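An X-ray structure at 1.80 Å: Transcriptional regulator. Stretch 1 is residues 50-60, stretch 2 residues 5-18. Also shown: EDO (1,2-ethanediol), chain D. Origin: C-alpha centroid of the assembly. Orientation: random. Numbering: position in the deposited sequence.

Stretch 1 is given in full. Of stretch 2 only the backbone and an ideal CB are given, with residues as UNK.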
# COMPACT_ATOMS: atom_id res chain seq x y z
N ASP A 50 -19.28 10.74 2.68
CA ASP A 50 -20.34 9.78 2.41
C ASP A 50 -20.32 9.28 1.00
O ASP A 50 -20.65 8.09 0.79
CB ASP A 50 -21.73 10.30 2.67
CG ASP A 50 -22.15 10.08 4.09
OD1 ASP A 50 -21.40 10.50 5.00
OD2 ASP A 50 -23.20 9.43 4.26
N ILE A 51 -19.99 10.14 0.03
CA ILE A 51 -19.86 9.65 -1.37
C ILE A 51 -18.75 8.55 -1.43
O ILE A 51 -18.95 7.50 -2.04
CB ILE A 51 -19.54 10.77 -2.37
CG1 ILE A 51 -20.63 11.82 -2.29
CG2 ILE A 51 -19.42 10.17 -3.81
CD1 ILE A 51 -20.39 12.98 -3.23
N LEU A 52 -17.62 8.76 -0.75
CA LEU A 52 -16.53 7.77 -0.76
C LEU A 52 -17.00 6.45 -0.10
O LEU A 52 -16.86 5.37 -0.69
CB LEU A 52 -15.30 8.28 -0.02
CG LEU A 52 -14.03 7.41 0.12
CD1 LEU A 52 -13.59 6.93 -1.23
CD2 LEU A 52 -12.90 8.08 0.83
N LEU A 53 -17.65 6.59 1.07
CA LEU A 53 -18.05 5.38 1.78
C LEU A 53 -19.04 4.57 0.91
O LEU A 53 -18.93 3.33 0.79
CB LEU A 53 -18.67 5.77 3.13
CG LEU A 53 -19.23 4.65 3.95
CD1 LEU A 53 -18.05 3.89 4.49
CD2 LEU A 53 -20.10 5.29 5.05
N GLU A 54 -20.03 5.24 0.33
CA GLU A 54 -21.07 4.48 -0.41
C GLU A 54 -20.58 3.96 -1.74
O GLU A 54 -21.01 2.86 -2.26
CB GLU A 54 -22.32 5.35 -0.55
CG GLU A 54 -22.99 5.71 0.80
CD GLU A 54 -23.42 4.48 1.62
OE1 GLU A 54 -23.68 3.42 0.99
OE2 GLU A 54 -23.50 4.55 2.89
N ALA A 55 -19.60 4.68 -2.30
CA ALA A 55 -18.97 4.24 -3.56
C ALA A 55 -18.11 2.99 -3.28
O ALA A 55 -18.12 2.01 -4.08
CB ALA A 55 -18.04 5.36 -4.15
N LEU A 56 -17.50 2.97 -2.13
CA LEU A 56 -16.64 1.81 -1.77
C LEU A 56 -17.59 0.61 -1.54
O LEU A 56 -17.30 -0.52 -1.96
CB LEU A 56 -15.90 2.06 -0.48
CG LEU A 56 -14.83 3.12 -0.56
CD1 LEU A 56 -14.34 3.49 0.82
CD2 LEU A 56 -13.68 2.60 -1.37
N ARG A 57 -18.67 0.83 -0.84
CA ARG A 57 -19.58 -0.27 -0.56
C ARG A 57 -20.09 -0.88 -1.86
O ARG A 57 -20.12 -2.12 -2.03
CB ARG A 57 -20.74 0.20 0.28
CG ARG A 57 -21.53 -0.92 0.98
CD ARG A 57 -22.77 -0.39 1.68
NE ARG A 57 -22.56 0.87 2.41
CZ ARG A 57 -21.97 1.00 3.58
NH1 ARG A 57 -21.91 2.19 4.17
NH2 ARG A 57 -21.51 -0.08 4.20
N ARG A 58 -20.47 -0.01 -2.80
CA ARG A 58 -20.96 -0.49 -4.09
C ARG A 58 -19.88 -1.25 -4.85
O ARG A 58 -20.11 -2.31 -5.47
CB ARG A 58 -21.52 0.67 -4.97
CG ARG A 58 -22.14 0.16 -6.28
CD ARG A 58 -22.61 1.36 -7.15
NE ARG A 58 -22.75 0.96 -8.56
CZ ARG A 58 -21.81 1.05 -9.49
NH1 ARG A 58 -20.60 1.56 -9.23
NH2 ARG A 58 -22.10 0.63 -10.73
N ASN A 59 -18.66 -0.77 -4.79
CA ASN A 59 -17.63 -1.45 -5.52
C ASN A 59 -17.25 -2.76 -4.90
O ASN A 59 -16.88 -3.69 -5.62
CB ASN A 59 -16.41 -0.53 -5.65
CG ASN A 59 -15.27 -1.24 -6.26
OD1 ASN A 59 -14.50 -1.91 -5.53
ND2 ASN A 59 -15.28 -1.31 -7.58
N VAL A 60 -17.25 -2.85 -3.58
CA VAL A 60 -16.88 -4.14 -2.91
C VAL A 60 -17.87 -5.16 -3.36
O VAL A 60 -17.49 -6.30 -3.65
CB VAL A 60 -16.85 -4.01 -1.37
CG1 VAL A 60 -17.02 -5.36 -0.62
CG2 VAL A 60 -15.65 -3.21 -0.94
N UNK A 5 -30.63 7.54 -9.75
CA UNK A 5 -29.84 8.76 -9.58
C UNK A 5 -28.62 8.44 -8.68
O UNK A 5 -27.50 8.79 -9.02
CB UNK A 5 -30.69 9.88 -8.98
N UNK A 6 -28.84 7.70 -7.59
CA UNK A 6 -27.74 7.29 -6.68
C UNK A 6 -26.63 6.47 -7.33
O UNK A 6 -25.41 6.71 -7.13
CB UNK A 6 -28.32 6.47 -5.52
N UNK A 7 -27.01 5.42 -8.04
CA UNK A 7 -26.04 4.59 -8.69
C UNK A 7 -25.14 5.37 -9.66
O UNK A 7 -23.95 5.16 -9.73
CB UNK A 7 -26.76 3.46 -9.43
N UNK A 8 -25.76 6.25 -10.45
CA UNK A 8 -25.02 7.05 -11.43
C UNK A 8 -24.03 7.99 -10.75
O UNK A 8 -22.89 8.07 -11.16
CB UNK A 8 -25.99 7.85 -12.30
N UNK A 9 -24.48 8.63 -9.68
CA UNK A 9 -23.57 9.46 -8.90
C UNK A 9 -22.40 8.66 -8.42
O UNK A 9 -21.23 9.09 -8.53
CB UNK A 9 -24.29 10.10 -7.71
N UNK A 10 -22.68 7.49 -7.84
CA UNK A 10 -21.60 6.64 -7.32
C UNK A 10 -20.68 6.10 -8.34
O UNK A 10 -19.48 6.06 -8.13
CB UNK A 10 -22.19 5.46 -6.54
N UNK A 11 -21.21 5.73 -9.48
CA UNK A 11 -20.35 5.22 -10.57
C UNK A 11 -19.41 6.29 -11.09
O UNK A 11 -18.20 6.04 -11.26
CB UNK A 11 -21.20 4.69 -11.72
N UNK A 12 -19.95 7.47 -11.27
CA UNK A 12 -19.19 8.65 -11.71
C UNK A 12 -18.14 9.03 -10.64
O UNK A 12 -16.93 9.20 -10.98
CB UNK A 12 -20.13 9.83 -11.98
N UNK A 13 -18.59 9.18 -9.37
CA UNK A 13 -17.64 9.49 -8.27
C UNK A 13 -16.49 8.52 -8.15
O UNK A 13 -15.35 8.95 -7.98
CB UNK A 13 -18.38 9.52 -6.93
N UNK A 14 -16.75 7.19 -8.29
CA UNK A 14 -15.70 6.18 -8.22
C UNK A 14 -14.58 6.36 -9.22
O UNK A 14 -13.39 6.42 -8.87
CB UNK A 14 -16.32 4.79 -8.42
N UNK A 15 -15.00 6.61 -10.46
CA UNK A 15 -14.09 6.85 -11.56
C UNK A 15 -13.26 8.14 -11.41
O UNK A 15 -12.02 8.11 -11.58
CB UNK A 15 -14.89 6.90 -12.86
N UNK A 16 -13.92 9.21 -10.97
CA UNK A 16 -13.25 10.46 -10.72
C UNK A 16 -12.25 10.36 -9.55
O UNK A 16 -11.11 10.85 -9.64
CB UNK A 16 -14.29 11.55 -10.44
N UNK A 17 -12.66 9.68 -8.52
CA UNK A 17 -11.83 9.49 -7.33
C UNK A 17 -10.58 8.64 -7.74
O UNK A 17 -9.47 8.94 -7.37
CB UNK A 17 -12.63 8.81 -6.22
N UNK A 18 -10.79 7.61 -8.54
CA UNK A 18 -9.69 6.77 -9.03
C UNK A 18 -8.70 7.51 -9.86
O UNK A 18 -7.47 7.43 -9.68
CB UNK A 18 -10.24 5.60 -9.85
C1 EDO D . -13.48 10.16 -16.38
O1 EDO D . -14.99 10.37 -16.20
C2 EDO D . -12.62 10.32 -15.12
O2 EDO D . -11.54 11.33 -15.01

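Both stretches are helical, and their axes cross nearly at right angles (96°) with a closest approach of 9.2 Å. The CA atoms come nearest, 5.2 Å, between Ala 55 and position 10.

Position 5 is far from stretch 1, so any helix-compatible residue would do; it is Ala 5. At position 6 the CA-to-CB bond points sideways and the ideal CB has no neighbour within 5.5 Å, so only a long side chain could reach across. The carboxylate of Glu 54 would favour a basic one. Arg 6 brings NH1 to 4.1 Å from Glu 54 OE1, beyond a salt bridge, and Glu 54 is already paired with Arg 57.

The CB at position 7, also sideways, lies 4.8 Å from Arg 58 NE. An acidic or neutral polar residue would seem the natural choice beside that charge. The deposited residue is Arg 7, whose NH1 stands 4.0 Å from Arg 58 NH2; the like charges become tolerable once position 11 is known. Position 8 points away and accepts almost anything; it is Arg 8. Position 9 points sideways with nothing near its CB, leaving the choice open, and Ile 9 makes little contact.

Position 10 points at stretch 1, its CB 4.2 Å from Arg 58 CD and 4.6 Å from Ala 55 CA. The small Ala 55 leaves a hollow suited to a medium-sized aliphatic residue such as leucine or methionine. Leu 10 fills it as a knob among Ile 51, Glu 54, Ala 55 and Arg 58, with CD2 4.1 Å from Ala 55 CB.

At position 11 the CB is 4.0 Å from Arg 58 NH1, which invites aspartate, glutamate or a neutral polar residue. Glu 11 places CB over one face of the guanidinium and OE1 3.5 Å from Arg 58 NH2. This salt bridge rests on charge alone, because the oxygen lies well out of the guanidinium plane. The same OE1 takes a very short 2.4 Å hydrogen bond from Arg 7 NH1, so one carboxylate serves both arginines. Position 12 is out of reach, so stretch 1 sets no restriction; it holds Thr 12.

Position 13 has its CB a tight 3.4 Å from Ile 51 CG2, so a small residue fits best. Ala 13 sits there, its modelled CB 3.3 Å from that methyl.

Position 14 points toward stretch 1, with Ala 55 CB 4.6 Å from its CB and Leu 56 and Asn 59 farther out, so a large apolar or aromatic side chain suits it. Trp 14 runs along this surface: Leu 56 CD2 meets the ring edge 3.4 Å from CZ3, while Asn 59 CB lies over the six-membered ring, 3.6 Å from its centroid, in a CH-pi contact.

Positions 15, 16 and 18 are out of reach and equally unrestricted: Arg 15, whose NE donates to EDO O1 (3.0 Å), Leu 16 and Ala 18. Position 17 points toward Leu 52 across a wider gap, favouring a branched or long aliphatic; Ile 17 CD1 comes within 4.4 Å of Leu 52 CD1.

Stretch 2 5-18: ARRRILETAWRLIA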
# COMPACT_ATOMS: atom_id res chain seq x y z
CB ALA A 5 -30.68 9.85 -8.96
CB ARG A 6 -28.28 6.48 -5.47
CG ARG A 6 -28.97 7.26 -4.37
CD ARG A 6 -29.43 6.36 -3.21
NE ARG A 6 -28.36 6.10 -2.27
CZ ARG A 6 -27.50 5.07 -2.31
NH1 ARG A 6 -26.53 5.04 -1.42
NH2 ARG A 6 -27.57 4.10 -3.23
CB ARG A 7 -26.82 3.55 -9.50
CG ARG A 7 -25.98 2.45 -10.09
CD ARG A 7 -26.73 1.64 -11.12
NE ARG A 7 -27.02 2.45 -12.33
CZ ARG A 7 -26.11 2.74 -13.27
NH1 ARG A 7 -24.82 2.36 -13.12
NH2 ARG A 7 -26.47 3.48 -14.33
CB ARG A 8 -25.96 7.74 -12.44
CG ARG A 8 -26.22 6.82 -13.67
CD ARG A 8 -27.22 7.30 -14.74
NE ARG A 8 -26.91 8.62 -15.29
CZ ARG A 8 -27.49 9.77 -14.93
NH1 ARG A 8 -27.09 10.94 -15.48
NH2 ARG A 8 -28.47 9.77 -14.01
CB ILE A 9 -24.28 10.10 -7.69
CG1 ILE A 9 -25.32 11.12 -8.11
CG2 ILE A 9 -23.26 10.79 -6.79
CD1 ILE A 9 -26.25 11.59 -7.00
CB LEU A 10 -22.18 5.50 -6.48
CG LEU A 10 -22.87 5.94 -5.22
CD1 LEU A 10 -23.47 4.70 -4.59
CD2 LEU A 10 -21.96 6.65 -4.27
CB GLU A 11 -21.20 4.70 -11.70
CG GLU A 11 -20.37 3.87 -12.67
CD GLU A 11 -21.24 2.94 -13.52
OE1 GLU A 11 -22.48 2.94 -13.33
OE2 GLU A 11 -20.68 2.16 -14.34
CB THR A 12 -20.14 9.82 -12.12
OG1 THR A 12 -20.97 9.42 -13.21
CG2 THR A 12 -19.38 11.01 -12.51
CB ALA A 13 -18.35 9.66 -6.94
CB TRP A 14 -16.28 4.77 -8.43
CG TRP A 14 -15.25 3.64 -8.29
CD1 TRP A 14 -14.56 2.95 -9.30
CD2 TRP A 14 -14.83 3.07 -7.05
NE1 TRP A 14 -13.72 2.02 -8.71
CE2 TRP A 14 -13.89 2.05 -7.34
CE3 TRP A 14 -15.14 3.33 -5.72
CZ2 TRP A 14 -13.26 1.28 -6.33
CZ3 TRP A 14 -14.53 2.55 -4.70
CH2 TRP A 14 -13.59 1.52 -5.04
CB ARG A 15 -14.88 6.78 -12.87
CG ARG A 15 -14.01 6.91 -14.13
CD ARG A 15 -14.78 6.83 -15.40
NE ARG A 15 -15.97 7.66 -15.50
CZ ARG A 15 -17.17 7.16 -15.28
NH1 ARG A 15 -17.26 5.89 -14.90
NH2 ARG A 15 -18.22 7.90 -15.34
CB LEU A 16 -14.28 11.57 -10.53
CG LEU A 16 -15.19 11.98 -11.69
CD1 LEU A 16 -16.14 13.13 -11.30
CD2 LEU A 16 -14.27 12.37 -12.85
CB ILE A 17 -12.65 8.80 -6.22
CG1 ILE A 17 -13.65 9.79 -5.61
CG2 ILE A 17 -11.71 8.26 -5.11
CD1 ILE A 17 -14.74 9.19 -4.77
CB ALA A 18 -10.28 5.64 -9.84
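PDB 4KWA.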